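Local coordinates for pyruvate kinase (Pyrobaculum aerophilum, PDB 3QTG), which catalyses the last step of glycolysis, moving the phosphate of phosphoenolpyruvate onto ADP to give pyruvate and ATP with the aid of a divalent metal cation, at residues G171-I176 against L204-K209; I78-G83 against A228-T233; K37-V42 against R65-A70; S26-R31 against V57-E62. One frame throughout, in Å; residues are numbered along the deposited sequence.

Contact 1. Residues G171-I176 against L204-K209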
loop_
_atom_site.group_PDB
_atom_site.type_symbol
_atom_site.label_atom_id
_atom_site.label_comp_id
_atom_site.label_asym_id
_atom_site.label_seq_id
_atom_site.Cartn_x
_atom_site.Cartn_y
_atom_site.Cartn_z
ATOM N N GLY A 171 39.750 -12.125 -8.421
ATOM C CA GLY A 171 39.191 -10.872 -7.897
ATOM C C GLY A 171 39.810 -9.574 -8.395
ATOM O O GLY A 171 39.506 -8.504 -7.859
ATOM N N LYS A 172 40.677 -9.654 -9.413
ATOM C CA LYS A 172 41.303 -8.466 -10.008
ATOM C C LYS A 172 40.979 -8.356 -11.482
ATOM O O LYS A 172 40.911 -9.353 -12.188
ATOM C CB LYS A 172 42.836 -8.463 -9.840
ATOM C CG LYS A 172 43.348 -8.423 -8.415
ATOM C CD LYS A 172 43.140 -7.074 -7.759
ATOM C CE LYS A 172 43.640 -7.101 -6.327
ATOM N NZ LYS A 172 45.118 -6.871 -6.260
ATOM N N ASP A 173 40.778 -7.128 -11.934
ATOM C CA ASP A 173 40.578 -6.827 -13.343
ATOM C C ASP A 173 41.857 -6.301 -13.982
ATOM O O ASP A 173 42.609 -5.548 -13.362
ATOM C CB ASP A 173 39.497 -5.760 -13.494
ATOM C CG ASP A 173 38.126 -6.258 -13.098
ATOM O OD1 ASP A 173 37.209 -6.124 -13.944
ATOM O OD2 ASP A 173 37.967 -6.781 -11.965
ATOM N N TYR A 174 42.091 -6.690 -15.226
ATOM C CA TYR A 174 43.178 -6.112 -16.003
ATOM C C TYR A 174 42.808 -4.789 -16.705
ATOM O O TYR A 174 41.794 -4.705 -17.398
ATOM C CB TYR A 174 43.643 -7.099 -17.061
ATOM C CG TYR A 174 44.162 -8.431 -16.566
ATOM C CD1 TYR A 174 45.085 -8.520 -15.509
ATOM C CD2 TYR A 174 43.764 -9.601 -17.195
ATOM C CE1 TYR A 174 45.563 -9.772 -15.085
ATOM C CE2 TYR A 174 44.230 -10.828 -16.793
ATOM C CZ TYR A 174 45.138 -10.908 -15.750
ATOM O OH TYR A 174 45.585 -12.147 -15.386
ATOM N N ASP A 175 43.657 -3.777 -16.573
ATOM C CA ASP A 175 43.457 -2.529 -17.296
ATOM C C ASP A 175 44.006 -2.619 -18.731
ATOM O O ASP A 175 45.099 -2.137 -19.032
ATOM C CB ASP A 175 44.087 -1.368 -16.521
ATOM C CG ASP A 175 43.902 -0.030 -17.213
ATOM O OD1 ASP A 175 42.988 0.111 -18.056
ATOM O OD2 ASP A 175 44.684 0.899 -16.910
ATOM N N ILE A 176 43.237 -3.242 -19.618
ATOM C CA ILE A 176 43.651 -3.399 -21.014
ATOM C C ILE A 176 42.760 -2.593 -21.985
ATOM O O ILE A 176 41.528 -2.740 -21.985
ATOM C CB ILE A 176 43.682 -4.889 -21.444
ATOM C CG1 ILE A 176 44.745 -5.664 -20.655
ATOM C CG2 ILE A 176 43.967 -5.015 -22.932
ATOM C CD1 ILE A 176 44.535 -7.180 -20.681
ATOM N N LEU A 204 34.367 -8.895 -20.878
ATOM C CA LEU A 204 35.325 -8.178 -20.021
ATOM C C LEU A 204 35.271 -6.655 -20.086
ATOM O O LEU A 204 36.263 -5.990 -19.772
ATOM C CB LEU A 204 36.778 -8.684 -20.238
ATOM C CG LEU A 204 37.067 -10.174 -19.987
ATOM C CD1 LEU A 204 38.521 -10.566 -20.374
ATOM C CD2 LEU A 204 36.766 -10.573 -18.537
ATOM N N ALA A 205 34.123 -6.104 -20.481
ATOM C CA ALA A 205 33.888 -4.669 -20.391
ATOM C C ALA A 205 33.740 -4.263 -18.927
ATOM O O ALA A 205 33.201 -5.018 -18.116
ATOM C CB ALA A 205 32.646 -4.294 -21.185
ATOM N N LYS A 206 34.245 -3.094 -18.554
ATOM C CA LYS A 206 34.043 -2.637 -17.161
ATOM C C LYS A 206 33.732 -1.147 -17.055
ATOM O O LYS A 206 33.636 -0.614 -15.951
ATOM C CB LYS A 206 35.213 -3.028 -16.225
ATOM C CG LYS A 206 36.576 -2.447 -16.607
ATOM C CD LYS A 206 37.686 -2.908 -15.643
ATOM C CE LYS A 206 39.067 -2.465 -16.154
ATOM N NZ LYS A 206 40.170 -2.764 -15.203
ATOM N N SER A 207 33.587 -0.491 -18.204
ATOM C CA SER A 207 33.122 0.885 -18.249
ATOM C C SER A 207 32.263 1.121 -19.480
ATOM O O SER A 207 32.316 0.366 -20.454
ATOM C CB SER A 207 34.307 1.853 -18.241
ATOM O OG SER A 207 35.001 1.794 -19.471
ATOM N N CYS A 208 31.479 2.191 -19.426
ATOM C CA CYS A 208 30.706 2.634 -20.574
ATOM C C CYS A 208 31.565 2.906 -21.802
ATOM O O CYS A 208 31.138 2.609 -22.911
ATOM C CB CYS A 208 29.856 3.839 -20.192
ATOM S SG CYS A 208 28.846 3.396 -18.754
ATOM N N LYS A 209 32.777 3.430 -21.596
ATOM C CA LYS A 209 33.714 3.708 -22.690
ATOM C C LYS A 209 33.995 2.458 -23.525
ATOM O O LYS A 209 33.993 2.515 -24.763
ATOM C CB LYS A 209 35.034 4.323 -22.169
ATOM C CG LYS A 209 35.927 4.896 -23.290
ATOM C CD LYS A 209 37.282 5.395 -22.795
ATOM C CE LYS A 209 38.095 6.037 -23.946
ATOM N NZ LYS A 209 38.730 5.043 -24.883
#
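The carbonyl oxygen of Y174 is gripped twice, each time weakly. From across the contact K206 NZ gives it a long hydrogen bond, 3.4 Å from NZ to Y174 O; from its own loop I176 N lies 3.0 Å from that same Y174 O, closing an inverse gamma turn centred on D175. K206 reaches the loop with a chain extended beyond CG, launched from a first torsion that sets CG between the backbone N and the carbonyl carbon (chi1 61°). On the way it runs alongside D173, head to tail: K206 CD lies 3.7 Å from D173 OD1, and K206 NZ ends 3.5 Å from D173 CB. Ammonium and carboxylate therefore miss each other, with D173 OD1 and K206 NZ 4.7 Å apart. D173 spends its oxygens elsewhere, OD1 on T233 OG1 and OD2 on the backbone N of G235, at the start of helix 234-238. This is where the chain comes back from the small six-stranded domain that pyruvate kinases insert into the barrel, so residues 171-176 form one of the two connections to that lid, here laid against the loop after the fourth barrel strand. D175 OD1, 4.9 Å from K206 NZ, supplies a second negative charge nearby. An alanine in place of K206 would probably leave Y174 O without its partner from across the contact and strip the positive charge from between D173 and D175. The Y174 ring packs on F122 and A125 of helix 120-125, and its OH bonds to I167 O.

Contact 2. Residues I78-G83 against A228-T233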
loop_
_atom_site.group_PDB
_atom_site.type_symbol
_atom_site.label_atom_id
_atom_site.label_comp_id
_atom_site.label_asym_id
_atom_site.label_seq_id
_atom_site.Cartn_x
_atom_site.Cartn_y
_atom_site.Cartn_z
ATOM N N ILE A 78 23.266 -14.842 -31.912
ATOM C CA ILE A 78 24.189 -14.155 -31.034
ATOM C C ILE A 78 25.638 -14.590 -31.366
ATOM O O ILE A 78 25.951 -15.784 -31.455
ATOM C CB ILE A 78 23.879 -14.512 -29.554
ATOM C CG1 ILE A 78 22.406 -14.233 -29.222
ATOM C CG2 ILE A 78 24.832 -13.780 -28.594
ATOM C CD1 ILE A 78 21.814 -15.141 -28.140
ATOM N N VAL A 79 26.528 -13.628 -31.549
ATOM C CA VAL A 79 27.939 -13.976 -31.643
ATOM C C VAL A 79 28.615 -13.449 -30.388
ATOM O O VAL A 79 28.394 -12.314 -29.992
ATOM C CB VAL A 79 28.629 -13.486 -32.969
ATOM C CG1 VAL A 79 27.942 -14.106 -34.215
ATOM C CG2 VAL A 79 28.657 -11.952 -33.060
ATOM N N ASP A 80 29.428 -14.294 -29.770
ATOM C CA ASP A 80 30.108 -13.942 -28.535
ATOM C C ASP A 80 31.598 -13.673 -28.787
ATOM O O ASP A 80 32.342 -14.554 -29.221
ATOM C CB ASP A 80 29.893 -15.045 -27.494
ATOM C CG ASP A 80 30.151 -14.570 -26.081
ATOM O OD1 ASP A 80 30.925 -13.594 -25.923
ATOM O OD2 ASP A 80 29.575 -15.156 -25.117
ATOM N N LEU A 81 32.028 -12.446 -28.521
ATOM C CA LEU A 81 33.412 -12.070 -28.768
ATOM C C LEU A 81 34.365 -12.592 -27.687
ATOM O O LEU A 81 34.010 -12.689 -26.496
ATOM C CB LEU A 81 33.559 -10.551 -28.917
ATOM C CG LEU A 81 32.829 -9.865 -30.068
ATOM C CD1 LEU A 81 32.879 -8.376 -29.847
ATOM C CD2 LEU A 81 33.470 -10.234 -31.392
ATOM N N LYS A 82 35.581 -12.914 -28.131
ATOM C CA LYS A 82 36.616 -13.472 -27.267
ATOM C C LYS A 82 37.023 -12.489 -26.167
ATOM O O LYS A 82 37.150 -12.871 -25.009
ATOM C CB LYS A 82 37.833 -13.907 -28.119
ATOM C CG LYS A 82 38.884 -14.757 -27.384
ATOM C CD LYS A 82 38.227 -15.826 -26.470
ATOM C CE LYS A 82 39.247 -16.794 -25.826
ATOM N NZ LYS A 82 38.573 -17.986 -25.177
ATOM N N GLY A 83 37.218 -11.226 -26.523
ATOM C CA GLY A 83 37.689 -10.245 -25.551
ATOM C C GLY A 83 39.194 -10.362 -25.307
ATOM O O GLY A 83 39.834 -11.314 -25.751
ATOM N N ALA A 228 25.147 -6.923 -26.285
ATOM C CA ALA A 228 24.926 -7.644 -25.037
ATOM C C ALA A 228 26.200 -7.570 -24.210
ATOM O O ALA A 228 27.300 -7.854 -24.711
ATOM C CB ALA A 228 24.521 -9.085 -25.326
ATOM N N VAL A 229 26.070 -7.133 -22.962
ATOM C CA VAL A 229 27.222 -6.917 -22.096
ATOM C C VAL A 229 27.284 -7.981 -21.011
ATOM O O VAL A 229 26.404 -8.073 -20.164
ATOM C CB VAL A 229 27.214 -5.519 -21.473
ATOM C CG1 VAL A 229 28.395 -5.336 -20.465
ATOM C CG2 VAL A 229 27.223 -4.429 -22.574
ATOM N N LYS A 230 28.340 -8.792 -21.061
ATOM C CA LYS A 230 28.568 -9.829 -20.060
ATOM C C LYS A 230 29.155 -9.239 -18.802
ATOM O O LYS A 230 30.056 -8.411 -18.862
ATOM C CB LYS A 230 29.481 -10.922 -20.606
ATOM C CG LYS A 230 28.982 -11.472 -21.925
ATOM C CD LYS A 230 29.131 -12.980 -22.012
ATOM C CE LYS A 230 30.583 -13.393 -22.132
ATOM N NZ LYS A 230 31.123 -12.982 -23.446
ATOM N N ILE A 231 28.611 -9.646 -17.660
ATOM C CA ILE A 231 29.153 -9.246 -16.367
ATOM C C ILE A 231 29.968 -10.452 -15.872
ATOM O O ILE A 231 29.407 -11.492 -15.503
ATOM C CB ILE A 231 28.029 -8.817 -15.394
ATOM C CG1 ILE A 231 27.084 -7.800 -16.079
ATOM C CG2 ILE A 231 28.607 -8.259 -14.104
ATOM C CD1 ILE A 231 27.689 -6.416 -16.376
ATOM N N GLU A 232 31.290 -10.291 -15.909
ATOM C CA GLU A 232 32.240 -11.401 -15.797
ATOM C C GLU A 232 33.213 -11.221 -14.642
ATOM O O GLU A 232 33.886 -12.167 -14.246
ATOM C CB GLU A 232 33.064 -11.541 -17.096
ATOM C CG GLU A 232 32.371 -12.224 -18.238
ATOM C CD GLU A 232 32.979 -11.870 -19.587
ATOM O OE1 GLU A 232 33.315 -12.788 -20.358
ATOM O OE2 GLU A 232 33.137 -10.672 -19.882
ATOM N N THR A 233 33.300 -10.017 -14.093
ATOM C CA THR A 233 34.349 -9.732 -13.121
ATOM C C THR A 233 33.877 -8.872 -11.982
ATOM O O THR A 233 32.832 -8.223 -12.048
ATOM C CB THR A 233 35.524 -8.975 -13.754
ATOM O OG1 THR A 233 35.104 -7.650 -14.102
ATOM C CG2 THR A 233 36.100 -9.708 -14.979
#
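D80 extends its carboxylate with CG opposite the backbone N (chi1 -161°), while K230 bends at each of its last three torsions, the final two near -70°, and so carries its amino group across to the carboxylate. The two side chains arrive from opposite directions inside the mouth of the TIM barrel: D80 closes strand 76-80, third in order, K230 sits on strand 226-231, the fifth, and strand 199-202 runs between them. The nearest CA atoms, of D80 and A228, are 8.9 Å apart, so the contact rests on these side chains. K230 NZ makes a 2.6 Å salt-bridged hydrogen bond to D80 OD1, entering on the syn lone pair, the side facing OD2. The other oxygen, D80 OD2, pairs with R46 NH1, so each oxygen of the buried carboxylate has a basic partner. S203 OG bonds to K230 NZ as well as to the carbonyl of L81, and so ties the lysine to the chain just past the third strand.

By similarity this is the catalytic centre: K230 is the transition-state stabiliser, D80 binds potassium, R46 the substrate and E232 magnesium. E232 OE1 stands close to D256 OD2, as expected of two carboxylates that probably share the magnesium ion. The third member of the charged network is only loosely linked. E232 is the residue just after the fifth strand, and its OE1 is 3.8 Å from K230 NZ, a long salt bridge.

Contact 3. Residues K37-V42 against R65-A70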
loop_
_atom_site.group_PDB
_atom_site.type_symbol
_atom_site.label_atom_id
_atom_site.label_comp_id
_atom_site.label_asym_id
_atom_site.label_seq_id
_atom_site.Cartn_x
_atom_site.Cartn_y
_atom_site.Cartn_z
ATOM N N LYS A 37 14.644 -31.039 -34.555
ATOM C CA LYS A 37 14.118 -31.246 -33.207
ATOM C C LYS A 37 14.872 -30.423 -32.145
ATOM O O LYS A 37 14.316 -30.107 -31.099
ATOM C CB LYS A 37 14.098 -32.743 -32.850
ATOM C CG LYS A 37 13.018 -33.550 -33.582
ATOM C CD LYS A 37 11.589 -33.176 -33.130
ATOM C CE LYS A 37 10.485 -33.979 -33.874
ATOM N NZ LYS A 37 10.098 -33.387 -35.191
ATOM N N PHE A 38 16.126 -30.084 -32.445
ATOM C CA PHE A 38 16.975 -29.259 -31.579
ATOM C C PHE A 38 16.583 -27.768 -31.645
ATOM O O PHE A 38 16.412 -27.101 -30.605
ATOM C CB PHE A 38 18.447 -29.452 -31.976
ATOM C CG PHE A 38 19.417 -28.669 -31.140
ATOM C CD1 PHE A 38 19.889 -29.187 -29.941
ATOM C CD2 PHE A 38 19.873 -27.427 -31.561
ATOM C CE1 PHE A 38 20.787 -28.481 -29.158
ATOM C CE2 PHE A 38 20.774 -26.709 -30.785
ATOM C CZ PHE A 38 21.235 -27.240 -29.574
ATOM N N LEU A 39 16.427 -27.264 -32.870
ATOM C CA LEU A 39 16.091 -25.864 -33.107
ATOM C C LEU A 39 14.642 -25.545 -32.773
ATOM O O LEU A 39 14.308 -24.390 -32.490
ATOM C CB LEU A 39 16.436 -25.460 -34.547
ATOM C CG LEU A 39 17.940 -25.487 -34.857
ATOM C CD1 LEU A 39 18.227 -25.200 -36.313
ATOM C CD2 LEU A 39 18.718 -24.517 -33.963
ATOM N N ASP A 40 13.786 -26.568 -32.824
ATOM C CA ASP A 40 12.395 -26.469 -32.375
ATOM C C ASP A 40 12.306 -26.136 -30.889
ATOM O O ASP A 40 11.271 -25.692 -30.401
ATOM C CB ASP A 40 11.661 -27.790 -32.608
ATOM C CG ASP A 40 11.157 -27.962 -34.047
ATOM O OD1 ASP A 40 11.308 -27.045 -34.904
ATOM O OD2 ASP A 40 10.598 -29.051 -34.312
ATOM N N LEU A 41 13.395 -26.377 -30.176
ATOM C CA LEU A 41 13.415 -26.222 -28.735
ATOM C C LEU A 41 14.203 -24.999 -28.277
ATOM O O LEU A 41 14.410 -24.818 -27.073
ATOM C CB LEU A 41 13.941 -27.504 -28.056
ATOM C CG LEU A 41 12.941 -28.668 -28.011
ATOM C CD1 LEU A 41 13.636 -30.016 -27.762
ATOM C CD2 LEU A 41 11.844 -28.430 -26.973
ATOM N N VAL A 42 14.652 -24.180 -29.228
ATOM C CA VAL A 42 15.397 -22.955 -28.900
ATOM C C VAL A 42 14.717 -21.711 -29.468
ATOM O O VAL A 42 13.904 -21.798 -30.402
ATOM C CB VAL A 42 16.926 -23.022 -29.291
ATOM C CG1 VAL A 42 17.522 -24.341 -28.869
ATOM C CG2 VAL A 42 17.157 -22.791 -30.816
ATOM N N ARG A 65 19.201 -20.036 -40.467
ATOM C CA ARG A 65 18.307 -19.230 -41.322
ATOM C C ARG A 65 17.478 -20.099 -42.256
ATOM O O ARG A 65 16.348 -19.742 -42.617
ATOM C CB ARG A 65 19.098 -18.199 -42.131
ATOM C CG ARG A 65 19.735 -17.104 -41.280
ATOM C CD ARG A 65 18.712 -16.431 -40.332
ATOM N NE ARG A 65 19.380 -15.400 -39.542
ATOM C CZ ARG A 65 19.002 -14.972 -38.340
ATOM N NH1 ARG A 65 17.934 -15.481 -37.723
ATOM N NH2 ARG A 65 19.714 -14.026 -37.750
ATOM N N SER A 66 18.046 -21.244 -42.617
ATOM C CA SER A 66 17.365 -22.236 -43.439
ATOM C C SER A 66 16.197 -22.847 -42.652
ATOM O O SER A 66 15.090 -22.986 -43.163
ATOM C CB SER A 66 18.371 -23.304 -43.893
ATOM O OG SER A 66 17.717 -24.377 -44.538
ATOM N N TYR A 67 16.457 -23.182 -41.392
ATOM C CA TYR A 67 15.436 -23.717 -40.488
ATOM C C TYR A 67 14.337 -22.687 -40.253
ATOM O O TYR A 67 13.147 -23.008 -40.295
ATOM C CB TYR A 67 16.072 -24.117 -39.151
ATOM C CG TYR A 67 15.036 -24.284 -38.056
ATOM C CD1 TYR A 67 14.403 -25.511 -37.859
ATOM C CD2 TYR A 67 14.668 -23.206 -37.244
ATOM C CE1 TYR A 67 13.449 -25.662 -36.874
ATOM C CE2 TYR A 67 13.706 -23.343 -36.262
ATOM C CZ TYR A 67 13.104 -24.568 -36.081
ATOM O OH TYR A 67 12.141 -24.721 -35.135
ATOM N N GLU A 68 14.764 -21.450 -39.988
ATOM C CA GLU A 68 13.870 -20.328 -39.756
ATOM C C GLU A 68 12.878 -20.140 -40.908
ATOM O O GLU A 68 11.690 -19.910 -40.670
ATOM C CB GLU A 68 14.690 -19.057 -39.520
ATOM C CG GLU A 68 13.996 -17.751 -39.912
ATOM C CD GLU A 68 14.695 -16.534 -39.332
ATOM O OE1 GLU A 68 15.642 -16.717 -38.515
ATOM O OE2 GLU A 68 14.302 -15.400 -39.690
ATOM N N LYS A 69 13.378 -20.258 -42.143
ATOM C CA LYS A 69 12.556 -20.139 -43.354
ATOM C C LYS A 69 11.547 -21.283 -43.448
ATOM O O LYS A 69 10.351 -21.049 -43.618
ATOM C CB LYS A 69 13.441 -20.098 -44.607
ATOM C CG LYS A 69 12.758 -19.523 -45.854
ATOM C CD LYS A 69 13.715 -19.531 -47.055
ATOM C CE LYS A 69 13.041 -18.982 -48.329
ATOM N NZ LYS A 69 13.954 -19.051 -49.531
ATOM N N ALA A 70 12.037 -22.514 -43.334
ATOM C CA ALA A 70 11.194 -23.709 -43.379
ATOM C C ALA A 70 10.077 -23.706 -42.328
ATOM O O ALA A 70 8.922 -24.012 -42.646
ATOM C CB ALA A 70 12.051 -24.964 -43.238
#
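A type I turn from L39 to V42, on the segment that carries helix 32-39, lies beside residues 65-70 near the end of helix 54-71; L39 CA and Y67 CA come within 7.7 Å. Y67 bridges the gap, its ring swung out with CG opposite the backbone N (chi1 163°). L39 lies over one face: its CB is 3.6 Å from the centroid of the Y67 ring, almost exactly on the ring normal, a CH-pi contact, while L39 CD1 packs 3.7 Å from Y67 CB. At the far rim the hydroxyl Y67 OH donates to D40 OD1, which sits in the plane of the ring, at a very short 2.5 Å; the carboxylate itself is turned 56° to that plane. R73 NH1, from the loop that follows, bonds to both Y67 OH and L39 O. A phenylalanine in place of Y67 would probably keep the leucine contact but leave D40 OD1 without its hydroxyl donor and R73 NH1 one acceptor short. Such packing of one outer helix on the next is the hallmark of a (beta/alpha)8 barrel, here between the helices that follow the first and second strands.

Contact 4. Residues S26-R31 against V57-E62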
loop_
_atom_site.group_PDB
_atom_site.type_symbol
_atom_site.label_atom_id
_atom_site.label_comp_id
_atom_site.label_asym_id
_atom_site.label_seq_id
_atom_site.Cartn_x
_atom_site.Cartn_y
_atom_site.Cartn_z
ATOM N N SER A 26 29.223 -30.594 -31.457
ATOM C CA SER A 26 28.124 -31.504 -31.092
ATOM C C SER A 26 26.841 -31.251 -31.873
ATOM O O SER A 26 26.035 -32.167 -32.058
ATOM C CB SER A 26 27.825 -31.428 -29.600
ATOM O OG SER A 26 28.924 -31.882 -28.846
ATOM N N THR A 27 26.650 -30.016 -32.334
ATOM C CA THR A 27 25.473 -29.689 -33.133
ATOM C C THR A 27 25.756 -29.799 -34.641
ATOM O O THR A 27 24.861 -30.130 -35.426
ATOM C CB THR A 27 24.872 -28.300 -32.767
ATOM O OG1 THR A 27 25.907 -27.316 -32.809
ATOM C CG2 THR A 27 24.257 -28.318 -31.354
ATOM N N ASP A 28 26.996 -29.514 -35.033
ATOM C CA ASP A 28 27.442 -29.684 -36.422
ATOM C C ASP A 28 27.121 -31.069 -37.000
ATOM O O ASP A 28 26.715 -31.182 -38.155
ATOM C CB ASP A 28 28.950 -29.431 -36.530
ATOM C CG ASP A 28 29.318 -27.971 -36.329
ATOM O OD1 ASP A 28 28.402 -27.120 -36.280
ATOM O OD2 ASP A 28 30.527 -27.668 -36.213
ATOM N N VAL A 29 27.299 -32.110 -36.187
ATOM C CA VAL A 29 27.152 -33.502 -36.644
ATOM C C VAL A 29 25.715 -34.030 -36.585
ATOM O O VAL A 29 25.449 -35.166 -36.970
ATOM C CB VAL A 29 28.114 -34.470 -35.883
ATOM C CG1 VAL A 29 29.559 -34.225 -36.308
ATOM C CG2 VAL A 29 27.968 -34.327 -34.357
ATOM N N LEU A 30 24.792 -33.209 -36.100
ATOM C CA LEU A 30 23.388 -33.605 -36.023
ATOM C C LEU A 30 22.807 -33.937 -37.399
ATOM O O LEU A 30 22.911 -33.144 -38.342
ATOM C CB LEU A 30 22.550 -32.512 -35.340
ATOM C CG LEU A 30 22.178 -32.637 -33.859
ATOM C CD1 LEU A 30 23.163 -33.476 -33.047
ATOM C CD2 LEU A 30 21.996 -31.255 -33.253
ATOM N N ARG A 31 22.212 -35.124 -37.493
ATOM C CA ARG A 31 21.407 -35.539 -38.639
ATOM C C ARG A 31 20.407 -34.429 -38.975
ATOM O O ARG A 31 19.851 -33.813 -38.058
ATOM C CB ARG A 31 20.655 -36.819 -38.263
ATOM C CG ARG A 31 20.145 -37.678 -39.418
ATOM C CD ARG A 31 19.541 -39.003 -38.915
ATOM N NE ARG A 31 20.266 -39.544 -37.760
ATOM C CZ ARG A 31 19.759 -39.635 -36.529
ATOM N NH1 ARG A 31 18.507 -39.240 -36.292
ATOM N NH2 ARG A 31 20.496 -40.130 -35.533
ATOM N N VAL A 57 31.158 -20.257 -38.580
ATOM C CA VAL A 57 30.154 -19.232 -38.303
ATOM C C VAL A 57 29.169 -19.129 -39.462
ATOM O O VAL A 57 27.959 -19.194 -39.253
ATOM C CB VAL A 57 30.797 -17.850 -38.054
ATOM C CG1 VAL A 57 29.740 -16.814 -37.783
ATOM C CG2 VAL A 57 31.765 -17.909 -36.897
ATOM N N LYS A 58 29.705 -18.992 -40.677
ATOM C CA LYS A 58 28.914 -18.854 -41.899
ATOM C C LYS A 58 27.935 -20.013 -42.109
ATOM O O LYS A 58 26.753 -19.780 -42.364
ATOM C CB LYS A 58 29.843 -18.690 -43.123
ATOM C CG LYS A 58 29.150 -18.276 -44.405
ATOM C CD LYS A 58 30.167 -17.845 -45.494
ATOM C CE LYS A 58 29.484 -17.591 -46.830
ATOM N NZ LYS A 58 28.439 -16.522 -46.755
ATOM N N PHE A 59 28.444 -21.245 -42.004
ATOM C CA PHE A 59 27.670 -22.484 -42.194
ATOM C C PHE A 59 26.623 -22.734 -41.099
ATOM O O PHE A 59 25.549 -23.272 -41.380
ATOM C CB PHE A 59 28.632 -23.686 -42.348
ATOM C CG PHE A 59 28.209 -24.937 -41.593
ATOM C CD1 PHE A 59 28.742 -25.221 -40.331
ATOM C CD2 PHE A 59 27.307 -25.846 -42.154
ATOM C CE1 PHE A 59 28.366 -26.373 -39.628
ATOM C CE2 PHE A 59 26.917 -27.005 -41.454
ATOM C CZ PHE A 59 27.449 -27.265 -40.186
ATOM N N ARG A 60 26.940 -22.364 -39.857
ATOM C CA ARG A 60 25.997 -22.521 -38.740
ATOM C C ARG A 60 24.819 -21.544 -38.883
ATOM O O ARG A 60 23.652 -21.932 -38.771
ATOM C CB ARG A 60 26.709 -22.352 -37.392
ATOM C CG ARG A 60 27.585 -23.551 -36.999
ATOM C CD ARG A 60 28.608 -23.209 -35.924
ATOM N NE ARG A 60 29.506 -24.336 -35.630
ATOM C CZ ARG A 60 30.593 -24.258 -34.866
ATOM N NH1 ARG A 60 30.935 -23.115 -34.292
ATOM N NH2 ARG A 60 31.346 -25.331 -34.657
ATOM N N ILE A 61 25.143 -20.284 -39.153
ATOM C CA ILE A 61 24.150 -19.259 -39.415
ATOM C C ILE A 61 23.241 -19.646 -40.581
ATOM O O ILE A 61 22.018 -19.523 -40.471
ATOM C CB ILE A 61 24.811 -17.879 -39.635
ATOM C CG1 ILE A 61 25.447 -17.406 -38.317
ATOM C CG2 ILE A 61 23.798 -16.868 -40.213
ATOM C CD1 ILE A 61 25.915 -15.954 -38.284
ATOM N N GLU A 62 23.828 -20.140 -41.676
ATOM C CA GLU A 62 23.043 -20.624 -42.833
ATOM C C GLU A 62 22.048 -21.735 -42.467
ATOM O O GLU A 62 20.910 -21.730 -42.922
ATOM C CB GLU A 62 23.964 -21.094 -43.979
ATOM C CG GLU A 62 24.407 -19.987 -44.942
ATOM C CD GLU A 62 25.635 -20.383 -45.761
ATOM O OE1 GLU A 62 26.640 -20.806 -45.153
ATOM O OE2 GLU A 62 25.608 -20.268 -47.010
#
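Both oxygens of D28 are taken up by R60, which meets them side-on with NE and one terminal nitrogen. R60 NE donates to the syn lone pair of D28 OD1, 3.1 Å away, at 160°, and R60 NH2 donates to D28 OD2 at 2.9 Å and 168°, nearly straight. Both acceptors lie close to the guanidinium plane, yet the carboxylate plane is twisted 31° from it. Two bonds to two different atoms fix the rotation of each group, which a single bond could not do. F59, one residue earlier on helix 54-71, brings the edge of its ring to the same carboxylate, F59 CE1 3.4 Å from D28 OD1, so a slightly positive C-H faces the negative oxygen.

In the barrel this joins the short helix 25-28, in the loop after the first strand, to the helix that follows the second. R60 is buried, its side chain touching L23 and I47, and its charge is met here by D28. T27 and S26 turn their hydroxyls to backbone carbonyls instead: T27 OG1 bonds to G24 O, and S26 OG to G328 O beyond the eighth strand. Just past the helix, L30 N bonds to T27 O at 3.2 Å.

In the fold
All four contacts belong to the barrel domain. Contacts 3 and 4 share helix 54-71, their centres about 12 Å apart, and cross along the chain; they touch where F38 packs on T27. Both close before contact 2 opens; strand 76-80 leads from there into the catalytic mouth, and the centres of contacts 2 and 4 are about 21 Å apart. Contact 1 is nested within the span closed by contact 2 and touches it through L204 with E232 and D173 with T233, so the return from the inserted domain lies against the end of the fifth strand, where E232 probably binds magnesium. Contacts 1 and 3 are on opposite sides of the chain's centre, with centres about 36 Å apart.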